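Local coordinates for toxin-like protein (Paenibacillus larvae subsp. larvae BRL-230010, PDB 5DZQ) that probably transfers ADP-ribose from NAD+ to a target protein, as a C3-like mono-ADP-ribosyltransferase toxin from a bacterial pathogen, at residues S85-T90 and L158-G163; I191-I196 and K206-V211. All coordinates share one frame; numbering follows the deposited sequence.

Interaction 1 of 2, residues S85-T90 and L158-G163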
# COMPACT_ATOMS: atom_id res chain seq x y z
N SER B 85 6.55 -3.05 -24.07
CA SER B 85 5.42 -2.12 -24.13
C SER B 85 5.86 -0.78 -24.70
O SER B 85 7.00 -0.36 -24.51
CB SER B 85 4.80 -1.92 -22.75
OG SER B 85 5.65 -1.17 -21.90
N LYS B 86 4.95 -0.12 -25.42
CA LYS B 86 5.18 1.21 -25.97
C LYS B 86 3.87 1.98 -25.97
O LYS B 86 2.91 1.54 -26.59
CB LYS B 86 5.72 1.15 -27.40
CG LYS B 86 7.15 0.67 -27.56
CD LYS B 86 7.54 0.72 -29.04
CE LYS B 86 8.85 -0.01 -29.31
NZ LYS B 86 9.05 -0.23 -30.78
N LEU B 87 3.84 3.12 -25.29
CA LEU B 87 2.61 3.88 -25.14
C LEU B 87 2.14 4.39 -26.49
O LEU B 87 2.93 4.94 -27.25
CB LEU B 87 2.82 5.04 -24.17
CG LEU B 87 1.64 5.53 -23.34
CD1 LEU B 87 0.94 4.39 -22.63
CD2 LEU B 87 2.17 6.54 -22.34
N SER B 88 0.85 4.20 -26.79
CA SER B 88 0.32 4.53 -28.12
C SER B 88 0.15 6.03 -28.32
O SER B 88 0.21 6.51 -29.44
CB SER B 88 -1.01 3.82 -28.34
OG SER B 88 -2.01 4.31 -27.47
N GLU B 89 -0.07 6.76 -27.23
CA GLU B 89 -0.16 8.22 -27.28
C GLU B 89 0.26 8.82 -25.95
O GLU B 89 0.41 8.10 -24.96
CB GLU B 89 -1.57 8.67 -27.65
CG GLU B 89 -1.77 8.92 -29.14
CD GLU B 89 -3.21 9.24 -29.51
OE1 GLU B 89 -3.94 9.75 -28.64
OE2 GLU B 89 -3.60 8.97 -30.67
N THR B 90 0.47 10.13 -25.91
CA THR B 90 0.82 10.77 -24.65
C THR B 90 -0.37 10.72 -23.69
O THR B 90 -1.50 10.94 -24.10
CB THR B 90 1.25 12.23 -24.87
OG1 THR B 90 2.43 12.24 -25.68
CG2 THR B 90 1.56 12.91 -23.54
N LEU B 158 1.57 13.12 -13.83
CA LEU B 158 2.70 12.91 -14.72
C LEU B 158 2.25 12.85 -16.16
O LEU B 158 1.30 12.13 -16.50
CB LEU B 158 3.45 11.61 -14.39
CG LEU B 158 4.03 11.45 -12.98
CD1 LEU B 158 3.56 10.15 -12.34
CD2 LEU B 158 5.54 11.50 -13.04
N LYS B 159 2.94 13.58 -17.02
CA LYS B 159 2.73 13.46 -18.45
C LYS B 159 3.69 12.41 -18.97
O LYS B 159 4.91 12.54 -18.83
CB LYS B 159 2.92 14.81 -19.15
CG LYS B 159 2.87 14.75 -20.67
CD LYS B 159 2.93 16.16 -21.30
CE LYS B 159 4.14 16.93 -20.79
NZ LYS B 159 4.12 18.36 -21.25
N VAL B 160 3.15 11.34 -19.52
CA VAL B 160 3.98 10.26 -20.05
C VAL B 160 3.92 10.34 -21.56
O VAL B 160 2.83 10.25 -22.13
CB VAL B 160 3.52 8.88 -19.57
CG1 VAL B 160 4.55 7.82 -19.91
CG2 VAL B 160 3.27 8.90 -18.07
N PRO B 161 5.07 10.53 -22.21
CA PRO B 161 5.10 10.79 -23.66
C PRO B 161 4.78 9.57 -24.51
O PRO B 161 5.07 8.45 -24.10
CB PRO B 161 6.54 11.26 -23.90
CG PRO B 161 7.33 10.58 -22.84
CD PRO B 161 6.43 10.51 -21.63
N LYS B 162 4.19 9.80 -25.68
CA LYS B 162 4.02 8.76 -26.68
C LYS B 162 5.33 8.00 -26.91
O LYS B 162 6.41 8.60 -26.96
CB LYS B 162 3.52 9.38 -28.00
CG LYS B 162 3.18 8.37 -29.09
CD LYS B 162 2.85 9.08 -30.39
CE LYS B 162 2.19 8.15 -31.40
NZ LYS B 162 3.08 7.02 -31.77
N GLY B 163 5.24 6.68 -27.03
CA GLY B 163 6.40 5.87 -27.34
C GLY B 163 7.16 5.37 -26.13
O GLY B 163 8.04 4.53 -26.26

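Interaction 2 of 2, residues I191-I196 and K206-V211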
# COMPACT_ATOMS: atom_id res chain seq x y z
N ILE B 191 10.25 17.78 -12.55
CA ILE B 191 9.19 18.45 -11.82
C ILE B 191 8.97 19.81 -12.45
O ILE B 191 9.83 20.70 -12.36
CB ILE B 191 9.52 18.55 -10.32
CG1 ILE B 191 9.52 17.14 -9.72
CG2 ILE B 191 8.54 19.46 -9.60
CD1 ILE B 191 9.86 17.09 -8.26
N ASP B 192 7.84 19.97 -13.14
CA ASP B 192 7.56 21.18 -13.91
C ASP B 192 7.04 22.28 -13.00
O ASP B 192 7.39 23.45 -13.16
CB ASP B 192 6.54 20.90 -15.02
CG ASP B 192 7.07 19.94 -16.09
OD1 ASP B 192 8.18 20.16 -16.62
OD2 ASP B 192 6.35 18.97 -16.42
N LYS B 193 6.19 21.91 -12.06
CA LYS B 193 5.54 22.89 -11.19
C LYS B 193 5.18 22.25 -9.87
O LYS B 193 4.92 21.05 -9.80
CB LYS B 193 4.29 23.45 -11.88
CG LYS B 193 3.83 24.80 -11.36
CD LYS B 193 2.67 25.31 -12.19
CE LYS B 193 2.32 26.76 -11.87
NZ LYS B 193 1.22 27.27 -12.76
N MET B 194 5.16 23.05 -8.82
CA MET B 194 4.85 22.54 -7.49
C MET B 194 4.07 23.59 -6.71
O MET B 194 4.52 24.73 -6.62
CB MET B 194 6.14 22.15 -6.77
CG MET B 194 5.98 21.19 -5.64
SD MET B 194 7.59 20.50 -5.16
CE MET B 194 7.15 19.71 -3.63
N TYR B 195 2.91 23.23 -6.16
CA TYR B 195 2.12 24.21 -5.43
C TYR B 195 1.15 23.57 -4.46
O TYR B 195 0.93 22.36 -4.47
CB TYR B 195 1.34 25.13 -6.39
CG TYR B 195 0.47 24.41 -7.41
CD1 TYR B 195 1.01 23.97 -8.62
CD2 TYR B 195 -0.88 24.19 -7.18
CE1 TYR B 195 0.23 23.33 -9.56
CE2 TYR B 195 -1.68 23.55 -8.12
CZ TYR B 195 -1.11 23.12 -9.31
OH TYR B 195 -1.87 22.47 -10.25
N ILE B 196 0.57 24.42 -3.62
CA ILE B 196 -0.40 24.00 -2.63
C ILE B 196 -1.82 24.21 -3.12
O ILE B 196 -2.20 25.32 -3.47
CB ILE B 196 -0.22 24.78 -1.32
CG1 ILE B 196 1.20 24.59 -0.76
CG2 ILE B 196 -1.29 24.37 -0.30
CD1 ILE B 196 1.57 25.63 0.27
N LYS B 206 0.71 19.64 -4.48
CA LYS B 206 0.53 19.23 -5.86
C LYS B 206 1.86 19.25 -6.60
O LYS B 206 2.58 20.25 -6.56
CB LYS B 206 -0.49 20.14 -6.56
CG LYS B 206 -0.73 19.85 -8.06
CD LYS B 206 -1.18 18.41 -8.30
CE LYS B 206 -2.33 18.32 -9.29
NZ LYS B 206 -1.99 18.75 -10.67
N ILE B 207 2.20 18.14 -7.24
CA ILE B 207 3.41 18.05 -8.05
C ILE B 207 3.02 17.75 -9.49
O ILE B 207 2.33 16.78 -9.76
CB ILE B 207 4.38 16.95 -7.54
CG1 ILE B 207 4.80 17.26 -6.10
CG2 ILE B 207 5.61 16.86 -8.47
CD1 ILE B 207 5.51 16.12 -5.39
N GLU B 208 3.46 18.59 -10.42
CA GLU B 208 3.22 18.34 -11.83
C GLU B 208 4.55 18.02 -12.52
O GLU B 208 5.50 18.80 -12.43
CB GLU B 208 2.52 19.54 -12.48
CG GLU B 208 1.21 19.87 -11.76
CD GLU B 208 0.41 20.95 -12.44
OE1 GLU B 208 0.99 21.71 -13.24
OE2 GLU B 208 -0.81 21.04 -12.17
N ALA B 209 4.63 16.87 -13.18
CA ALA B 209 5.90 16.38 -13.70
C ALA B 209 5.77 15.77 -15.09
O ALA B 209 4.68 15.36 -15.51
CB ALA B 209 6.51 15.36 -12.75
N THR B 210 6.89 15.73 -15.81
CA THR B 210 6.93 15.12 -17.13
C THR B 210 7.97 14.01 -17.18
O THR B 210 9.13 14.23 -16.84
CB THR B 210 7.26 16.16 -18.21
OG1 THR B 210 6.26 17.19 -18.20
CG2 THR B 210 7.29 15.51 -19.58
N VAL B 211 7.55 12.81 -17.58
CA VAL B 211 8.45 11.67 -17.69
C VAL B 211 9.45 11.91 -18.82
O VAL B 211 9.08 12.39 -19.89
CB VAL B 211 7.67 10.36 -17.93
CG1 VAL B 211 8.61 9.22 -18.29
CG2 VAL B 211 6.83 9.98 -16.69

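Interaction 1 of 2, residues S85-T90 and L158-G163
T90 holds OG1 beside its own backbone N and anti to its carbonyl carbon (chi1 -63°), which sets the hydroxyl before the backbone N-H of K162 and swings CG2 toward strand 154-160. The resulting hydrogen bond, K162 N to T90 OG1, measures 3.0 Å. Threonine suits the place because its two branches do different work: while OG1 accepts, CG2 lies 3.7 Å from CG of K159. At L87, CG is roughly anti to the backbone N (chi1 -151°), and the CD2 branch meets V160 CG1 at 3.6 Å, the two buried side chains crossing at about a right angle. Here the connection from helix 69-83 to edge strand 91-97 runs against the end of strand 154-160, just where these neighbouring antiparallel strands of the mixed sheet give way to loop. The L87 carbonyl O takes the N-H of G163 at 2.9 Å, the donor tilted 23° from the carbonyl plane; there a CB would jam against the carbonyl O of K162, which calls for glycine. K162 spreads its long aliphatic chain over the turn at S88 and E89, its CG 3.8 Å from E89 CA; the S88 hydroxyl bonds the carboxylate of E28.

Interaction 2 of 2, residues I191-I196 and K206-V211
E208 OE2 is gripped by two donors, the hydroxyl of Y195 and the ammonium of K206. Y195 OH lies 2.6 Å from E208 OE2, 54° above the carboxylate plane, while K206 NZ, 3.0 Å away, meets the anti lone pair of that oxygen in a salt bridge. The tyrosine can do this because its chi1 of 54° puts CG between backbone N and carbonyl carbon, leaning the ring over K206 toward E208; ring and carboxylate planes are 79° apart. Over one face sits K206 CG, 4.0 Å from the Y195 ring centroid, a CH-pi contact suited to the lysine's flexible methylenes. The strands form an antiparallel hairpin with a classic beta bulge: D192 and K193 both direct their N-H groups at E208 O. On the bulge, D192 OD2 receives T210 OG1 through its syn lone pair at 2.5 Å and also bonds to a glycerol probably left from crystallisation. I191, M194, I207 and A209 line the other face, with I207 CG2 4.1 Å from I191 CG2 and M194 packing on helix 118-128. Two donors on one oxygen should favour ionised E208, while the hydroxyl bond fixes the ring's end and K206 covers a face.

In the fold
After the N-terminal helices, of which 69-83 is the last, the chain passes through 85-90 and enters edge strand 91-97. Interaction 1 closes a loop of 67 intervening residues, helix 118-128 among them, when 158-163 returns at the end of strand 154-160. Interaction 2 follows in series, neither nested in nor crossing the first: it closes the short hairpin of strands 187-198 and 203-211, with nine residues between its segments. Their centres lie 18 Å apart, yet they meet where strand 154-160 of interaction 1 lies beside, and parallel to, strand 203-211 of interaction 2. There K159 probably exchanges backbone hydrogen bonds with A209 and V211, connecting the sheet's edge at 91-97 with the C-terminal hairpin.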